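PDB 1Q1R: putidaredoxin reductase from Pseudomonas putida, which probably carries electrons from NADH through its bound FAD to putidaredoxin, which in turn serves the cytochrome P450cam monooxygenase. Local coordinates for residues G16-F21 with E307-I312; V282-R287 with R298-P303. All blocks are in the same frame, centred on the assembly; numbering follows the deposited sequence.

Contact 1. Residues G16-F21 with E307-I312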
# COMPACT_ATOMS: atom_id res chain seq x y z
N GLY A 16 -0.27 13.14 -0.62
CA GLY A 16 -0.09 14.58 -0.51
C GLY A 16 0.03 15.29 -1.85
O GLY A 16 -0.63 16.30 -2.08
N VAL A 17 0.87 14.76 -2.73
CA VAL A 17 1.09 15.35 -4.04
C VAL A 17 -0.19 15.37 -4.88
O VAL A 17 -0.45 16.35 -5.59
CB VAL A 17 2.21 14.59 -4.81
CG1 VAL A 17 2.27 15.04 -6.26
CG2 VAL A 17 3.56 14.83 -4.13
N GLU A 18 -0.97 14.29 -4.81
CA GLU A 18 -2.22 14.21 -5.57
C GLU A 18 -3.22 15.25 -5.05
O GLU A 18 -4.01 15.81 -5.82
CB GLU A 18 -2.80 12.80 -5.46
CG GLU A 18 -4.01 12.52 -6.35
CD GLU A 18 -3.73 12.81 -7.81
OE1 GLU A 18 -2.65 12.44 -8.31
OE2 GLU A 18 -4.62 13.40 -8.47
N VAL A 19 -3.19 15.51 -3.75
CA VAL A 19 -4.09 16.51 -3.18
C VAL A 19 -3.67 17.87 -3.73
O VAL A 19 -4.49 18.65 -4.21
CB VAL A 19 -3.99 16.54 -1.63
CG1 VAL A 19 -4.65 17.80 -1.08
CG2 VAL A 19 -4.67 15.31 -1.05
N ALA A 20 -2.36 18.14 -3.68
CA ALA A 20 -1.81 19.40 -4.16
C ALA A 20 -2.20 19.70 -5.61
O ALA A 20 -2.79 20.74 -5.90
CB ALA A 20 -0.29 19.38 -4.02
N PHE A 21 -1.87 18.79 -6.53
CA PHE A 21 -2.19 19.00 -7.93
C PHE A 21 -3.68 18.89 -8.22
O PHE A 21 -4.19 19.56 -9.12
CB PHE A 21 -1.41 18.03 -8.82
CG PHE A 21 0.05 18.38 -8.96
CD1 PHE A 21 0.98 17.95 -8.03
CD2 PHE A 21 0.47 19.20 -10.00
CE1 PHE A 21 2.31 18.32 -8.13
CE2 PHE A 21 1.81 19.59 -10.11
CZ PHE A 21 2.73 19.15 -9.17
N GLU A 307 -8.16 8.02 -4.86
CA GLU A 307 -9.57 8.27 -4.58
C GLU A 307 -9.74 9.29 -3.45
O GLU A 307 -10.45 10.28 -3.60
CB GLU A 307 -10.27 6.96 -4.21
CG GLU A 307 -11.71 7.12 -3.73
CD GLU A 307 -12.41 5.80 -3.48
OE1 GLU A 307 -11.77 4.86 -2.97
OE2 GLU A 307 -13.62 5.70 -3.80
N GLN A 308 -9.06 9.05 -2.33
CA GLN A 308 -9.15 9.96 -1.19
C GLN A 308 -8.61 11.35 -1.51
O GLN A 308 -9.20 12.36 -1.12
CB GLN A 308 -8.42 9.38 0.02
CG GLN A 308 -9.10 8.15 0.59
CD GLN A 308 -8.55 7.72 1.95
OE1 GLN A 308 -8.95 6.69 2.49
NE2 GLN A 308 -7.63 8.51 2.50
N ALA A 309 -7.50 11.41 -2.24
CA ALA A 309 -6.90 12.69 -2.59
C ALA A 309 -7.82 13.49 -3.52
O ALA A 309 -7.91 14.72 -3.42
CB ALA A 309 -5.54 12.47 -3.25
N ARG A 310 -8.49 12.80 -4.43
CA ARG A 310 -9.39 13.47 -5.35
C ARG A 310 -10.65 13.97 -4.63
O ARG A 310 -11.19 15.02 -4.98
CB ARG A 310 -9.75 12.53 -6.50
CG ARG A 310 -8.62 12.45 -7.53
CD ARG A 310 -8.61 11.18 -8.36
NE ARG A 310 -7.43 11.15 -9.22
CZ ARG A 310 -7.05 10.10 -9.94
NH1 ARG A 310 -7.76 8.98 -9.92
NH2 ARG A 310 -5.95 10.18 -10.69
N LYS A 311 -11.08 13.23 -3.62
CA LYS A 311 -12.26 13.61 -2.85
C LYS A 311 -11.98 14.89 -2.06
O LYS A 311 -12.82 15.79 -2.00
CB LYS A 311 -12.65 12.48 -1.90
CG LYS A 311 -13.93 12.72 -1.11
CD LYS A 311 -14.28 11.51 -0.26
CE LYS A 311 -15.56 11.74 0.53
NZ LYS A 311 -15.94 10.55 1.35
N ILE A 312 -10.79 14.96 -1.47
CA ILE A 312 -10.39 16.14 -0.70
C ILE A 312 -10.34 17.37 -1.60
O ILE A 312 -10.86 18.43 -1.25
CB ILE A 312 -9.00 15.95 -0.05
CG1 ILE A 312 -9.12 14.99 1.14
CG2 ILE A 312 -8.43 17.30 0.39
CD1 ILE A 312 -7.83 14.79 1.91
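The first helix of the FAD-binding fold, 14-25, lies beside helix 302-316 where Glu-18 and Val-19 meet Ala-309, Arg-310 and Ile-312. In the two short segments the axes come within 8.2 Å and cross at -32°, a spacing to which the small side chain of Ala-309 is suited. Its CB sits 3.5 Å from CG of Glu-18 and 3.7 Å from CG2 of Val-19, so that a single methyl group touches two consecutive residues of the facing helix. Val-19, branched at CB, reaches both ways along the partner, and its other methyl, CG1, lies 4.1 Å from CG2 of Ile-312.

Helix 14-25 belongs to the strand-turn-helix unit of a Rossmann-type fold, and Gly-16 fits the last glycine of its GxGxxG pattern. Val-19 and Ala-20 pack on Ile-9 of strand 6-10, and Ala-20 and Val-17 reach Leu-34 of the next strand. Ile-312 for its part rests on Val-282, just past the edge strand 279-281.

At the more open side the contact turns polar. Glu-18 starts with CG opposite its backbone N (chi1 -172°) and then bends at chi2, which lays its methylene groups over Ala-309 and carries the carboxylate on toward Arg-310. OE2 of Glu-18 comes to the edge of the guanidinium, 3.7 Å from NE of Arg-310, a long salt bridge with the two flat groups set 83° apart. OE1 has a weak, long ion pair with Arg-65, so two positive charges probably favour the ionised acid.

Contact 2. Residues V282-R287 with R298-P303. With FAD (flavin-adenine dinucleotide), chain C.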
# COMPACT_ATOMS: atom_id res chain seq x y z
N VAL A 282 -5.44 11.86 4.77
CA VAL A 282 -5.58 11.17 3.49
C VAL A 282 -4.47 10.14 3.25
O VAL A 282 -3.34 10.33 3.70
CB VAL A 282 -5.55 12.21 2.34
CG1 VAL A 282 -4.22 12.95 2.34
CG2 VAL A 282 -5.79 11.55 1.00
N GLY A 283 -4.81 9.06 2.55
CA GLY A 283 -3.82 8.04 2.24
C GLY A 283 -3.66 6.91 3.25
O GLY A 283 -4.59 6.57 3.97
N ASP A 284 -2.46 6.33 3.27
CA ASP A 284 -2.13 5.23 4.17
C ASP A 284 -2.41 5.54 5.64
O ASP A 284 -2.68 4.63 6.42
CB ASP A 284 -0.65 4.86 4.04
CG ASP A 284 -0.31 4.19 2.72
OD1 ASP A 284 -1.15 4.19 1.80
OD2 ASP A 284 0.82 3.65 2.61
N CYS A 285 -2.34 6.81 6.02
CA CYS A 285 -2.54 7.20 7.41
C CYS A 285 -3.99 7.40 7.84
O CYS A 285 -4.26 7.57 9.03
CB CYS A 285 -1.79 8.50 7.71
SG CYS A 285 -2.61 10.00 7.11
N ALA A 286 -4.91 7.38 6.88
CA ALA A 286 -6.31 7.63 7.19
C ALA A 286 -7.21 6.44 7.47
O ALA A 286 -7.30 5.50 6.68
CB ALA A 286 -6.93 8.48 6.08
N ARG A 287 -7.89 6.48 8.62
CA ARG A 287 -8.84 5.45 8.98
C ARG A 287 -10.20 6.08 8.72
O ARG A 287 -10.56 7.08 9.34
CB ARG A 287 -8.72 5.05 10.45
CG ARG A 287 -9.81 4.07 10.89
CD ARG A 287 -9.42 3.34 12.15
NE ARG A 287 -8.26 2.49 11.92
CZ ARG A 287 -8.30 1.33 11.26
NH1 ARG A 287 -9.44 0.88 10.77
NH2 ARG A 287 -7.18 0.63 11.10
N ARG A 298 -8.58 1.17 7.25
CA ARG A 298 -7.45 2.01 6.86
C ARG A 298 -6.81 1.23 5.71
O ARG A 298 -6.38 0.09 5.88
CB ARG A 298 -6.44 2.18 8.01
CG ARG A 298 -5.27 3.12 7.61
CD ARG A 298 -4.39 3.50 8.80
NE ARG A 298 -3.75 2.34 9.40
CZ ARG A 298 -2.76 1.66 8.84
NH1 ARG A 298 -2.29 2.03 7.65
NH2 ARG A 298 -2.26 0.60 9.45
N ILE A 299 -6.75 1.85 4.54
CA ILE A 299 -6.21 1.15 3.38
C ILE A 299 -4.88 1.71 2.89
O ILE A 299 -4.70 2.92 2.78
CB ILE A 299 -7.24 1.17 2.22
CG1 ILE A 299 -8.53 0.50 2.69
CG2 ILE A 299 -6.68 0.44 1.00
CD1 ILE A 299 -9.57 0.34 1.62
N GLU A 300 -3.96 0.80 2.58
CA GLU A 300 -2.64 1.16 2.08
C GLU A 300 -2.53 0.76 0.61
O GLU A 300 -2.11 -0.34 0.30
CB GLU A 300 -1.56 0.43 2.90
CG GLU A 300 -1.45 0.90 4.36
CD GLU A 300 -0.71 -0.10 5.25
OE1 GLU A 300 -0.02 -1.00 4.73
OE2 GLU A 300 -0.81 0.03 6.49
N SER A 301 -2.93 1.66 -0.29
CA SER A 301 -2.85 1.35 -1.72
C SER A 301 -2.82 2.61 -2.56
O SER A 301 -3.20 3.70 -2.10
CB SER A 301 -4.05 0.50 -2.16
OG SER A 301 -5.18 1.33 -2.39
N VAL A 302 -2.39 2.47 -3.81
CA VAL A 302 -2.35 3.60 -4.72
C VAL A 302 -3.78 4.04 -5.04
O VAL A 302 -4.12 5.21 -4.93
CB VAL A 302 -1.60 3.25 -6.02
CG1 VAL A 302 -1.91 4.28 -7.11
CG2 VAL A 302 -0.10 3.20 -5.76
N PRO A 303 -4.64 3.09 -5.43
CA PRO A 303 -6.02 3.49 -5.75
C PRO A 303 -6.68 4.23 -4.59
O PRO A 303 -7.38 5.22 -4.79
CB PRO A 303 -6.70 2.16 -6.06
CG PRO A 303 -5.57 1.36 -6.67
CD PRO A 303 -4.44 1.65 -5.70
PA FAD C . 3.70 7.79 2.04
O1A FAD C . 4.31 7.12 3.22
O2A FAD C . 4.10 7.33 0.69
O5B FAD C . 3.96 9.36 2.13
C5B FAD C . 3.94 10.07 3.37
C4B FAD C . 5.13 11.05 3.41
O4B FAD C . 4.91 12.04 4.48
C3B FAD C . 6.43 10.31 3.78
O3B FAD C . 7.51 10.89 3.04
C2B FAD C . 6.60 10.63 5.24
O2B FAD C . 7.98 10.58 5.61
C1B FAD C . 6.10 12.06 5.30
N9A FAD C . 5.83 12.55 6.68
C8A FAD C . 5.22 11.88 7.68
N7A FAD C . 5.18 12.66 8.77
C5A FAD C . 5.77 13.81 8.46
C6A FAD C . 6.03 14.98 9.18
N6A FAD C . 5.67 15.08 10.46
N1A FAD C . 6.66 16.01 8.56
C2A FAD C . 7.04 15.93 7.28
N3A FAD C . 6.80 14.81 6.58
C4A FAD C . 6.17 13.75 7.14
N1 FAD C . 0.05 0.11 -3.75
C2 FAD C . -0.70 -0.42 -4.80
O2 FAD C . -1.88 -0.09 -4.94
N3 FAD C . -0.09 -1.30 -5.71
C4 FAD C . 1.27 -1.66 -5.55
O4 FAD C . 1.80 -2.40 -6.38
C4X FAD C . 2.02 -1.13 -4.49
N5 FAD C . 3.34 -1.42 -4.36
C5X FAD C . 4.12 -0.87 -3.38
C6 FAD C . 5.49 -1.18 -3.30
C7 FAD C . 6.30 -0.59 -2.30
C7M FAD C . 7.79 -0.97 -2.22
C8 FAD C . 5.73 0.33 -1.38
C8M FAD C . 6.58 1.01 -0.30
C9 FAD C . 4.36 0.63 -1.46
C9A FAD C . 3.55 0.04 -2.45
N10 FAD C . 2.17 0.34 -2.56
C10 FAD C . 1.40 -0.24 -3.59
C1' FAD C . 1.52 1.27 -1.58
C2' FAD C . 1.32 2.66 -2.20
O2' FAD C . 2.55 3.08 -2.80
C3' FAD C . 0.89 3.68 -1.13
O3' FAD C . -0.29 3.19 -0.47
C4' FAD C . 0.58 5.04 -1.78
O4' FAD C . 1.75 5.52 -2.44
C5' FAD C . 0.14 6.09 -0.74
O5' FAD C . 1.21 6.50 0.11
P FAD C . 1.00 7.81 1.05
O1P FAD C . 1.31 9.01 0.24
O2P FAD C . -0.34 7.71 1.66
O3P FAD C . 2.10 7.62 2.23
O HOH W 1 -6.82 4.63 4.26
O HOH W 2 -3.58 4.88 0.56
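The backbones of 282-287 and 298-303 pass in opposite directions, with the CA atoms of Asp-284 and Glu-300 4.6 Å apart. The first segment holds the Gly-Asp pair of the second FAD-binding motif of the glutathione reductase fold. Gly-283 suits a place with phi 90° and psi -153°, where a CB would strike both the preceding carbonyl and FAD O2P. Asp-284 then takes hold of the cofactor twice: its N donates to FAD O2P at 3.0 Å, and its OD1 accepts from the ribityl hydroxyl O3' at 2.6 Å. A salt bridge from OD2 to Arg-134 would hold the carboxylate in this pose.

Arg-298 ties the two segments together. With CG opposite the backbone N, CG lies by the carbonyl oxygens of Asp-284 and Ala-286 and CD by that of Asp-284; the bend at chi3 (62°) then turns the guanidinium so that NH1 reaches Asp-284 O, 2.9 Å away, close to the guanidinium plane. The same NH1 donates to the anti lone pair of Glu-300 OE2 at 2.7 Å, while NE is bonded to Asn-264 O. A leucine in place of Arg-298 would probably leave the Asp-284 carbonyl without this donor and the Glu-300 carboxylate without its countercharge. Arg-287 crosses at about a right angle, one guanidinium face resting on Arg-298 CB, and its NE also goes to Asn-264 O.

Ser-301 caps helix 302-316 through OG to Asn-304 N, and Val-302 N in that first turn donates to flavin O2 at 2.8 Å; the helix start would probably favour negative charge there. Between the segments, water 1 accepts from Ile-299 N at 2.8 Å and lies 2.6 Å from Ala-286 O.

In the fold
From the N terminus, strand 6-10 leads into helix 14-25, which supplies the first half of contact 1. The chain then builds strands 31-35, 75-78 and 105-108, makes the other parallel five-stranded sheet, and returns at strand 279-281. Contact 2 follows at once, closing the short excursion through strands 286-290 and 295-298; its second half runs into the start of helix 302-316, and further along that helix delivers the second half of contact 1. Contact 2 is therefore nested within the much larger loop that contact 1 closes, and helix 302-316 serves both: its first turn meets the flavin, its middle meets helix 14-25. Gln-308 of the one packs against Ala-286 of the other.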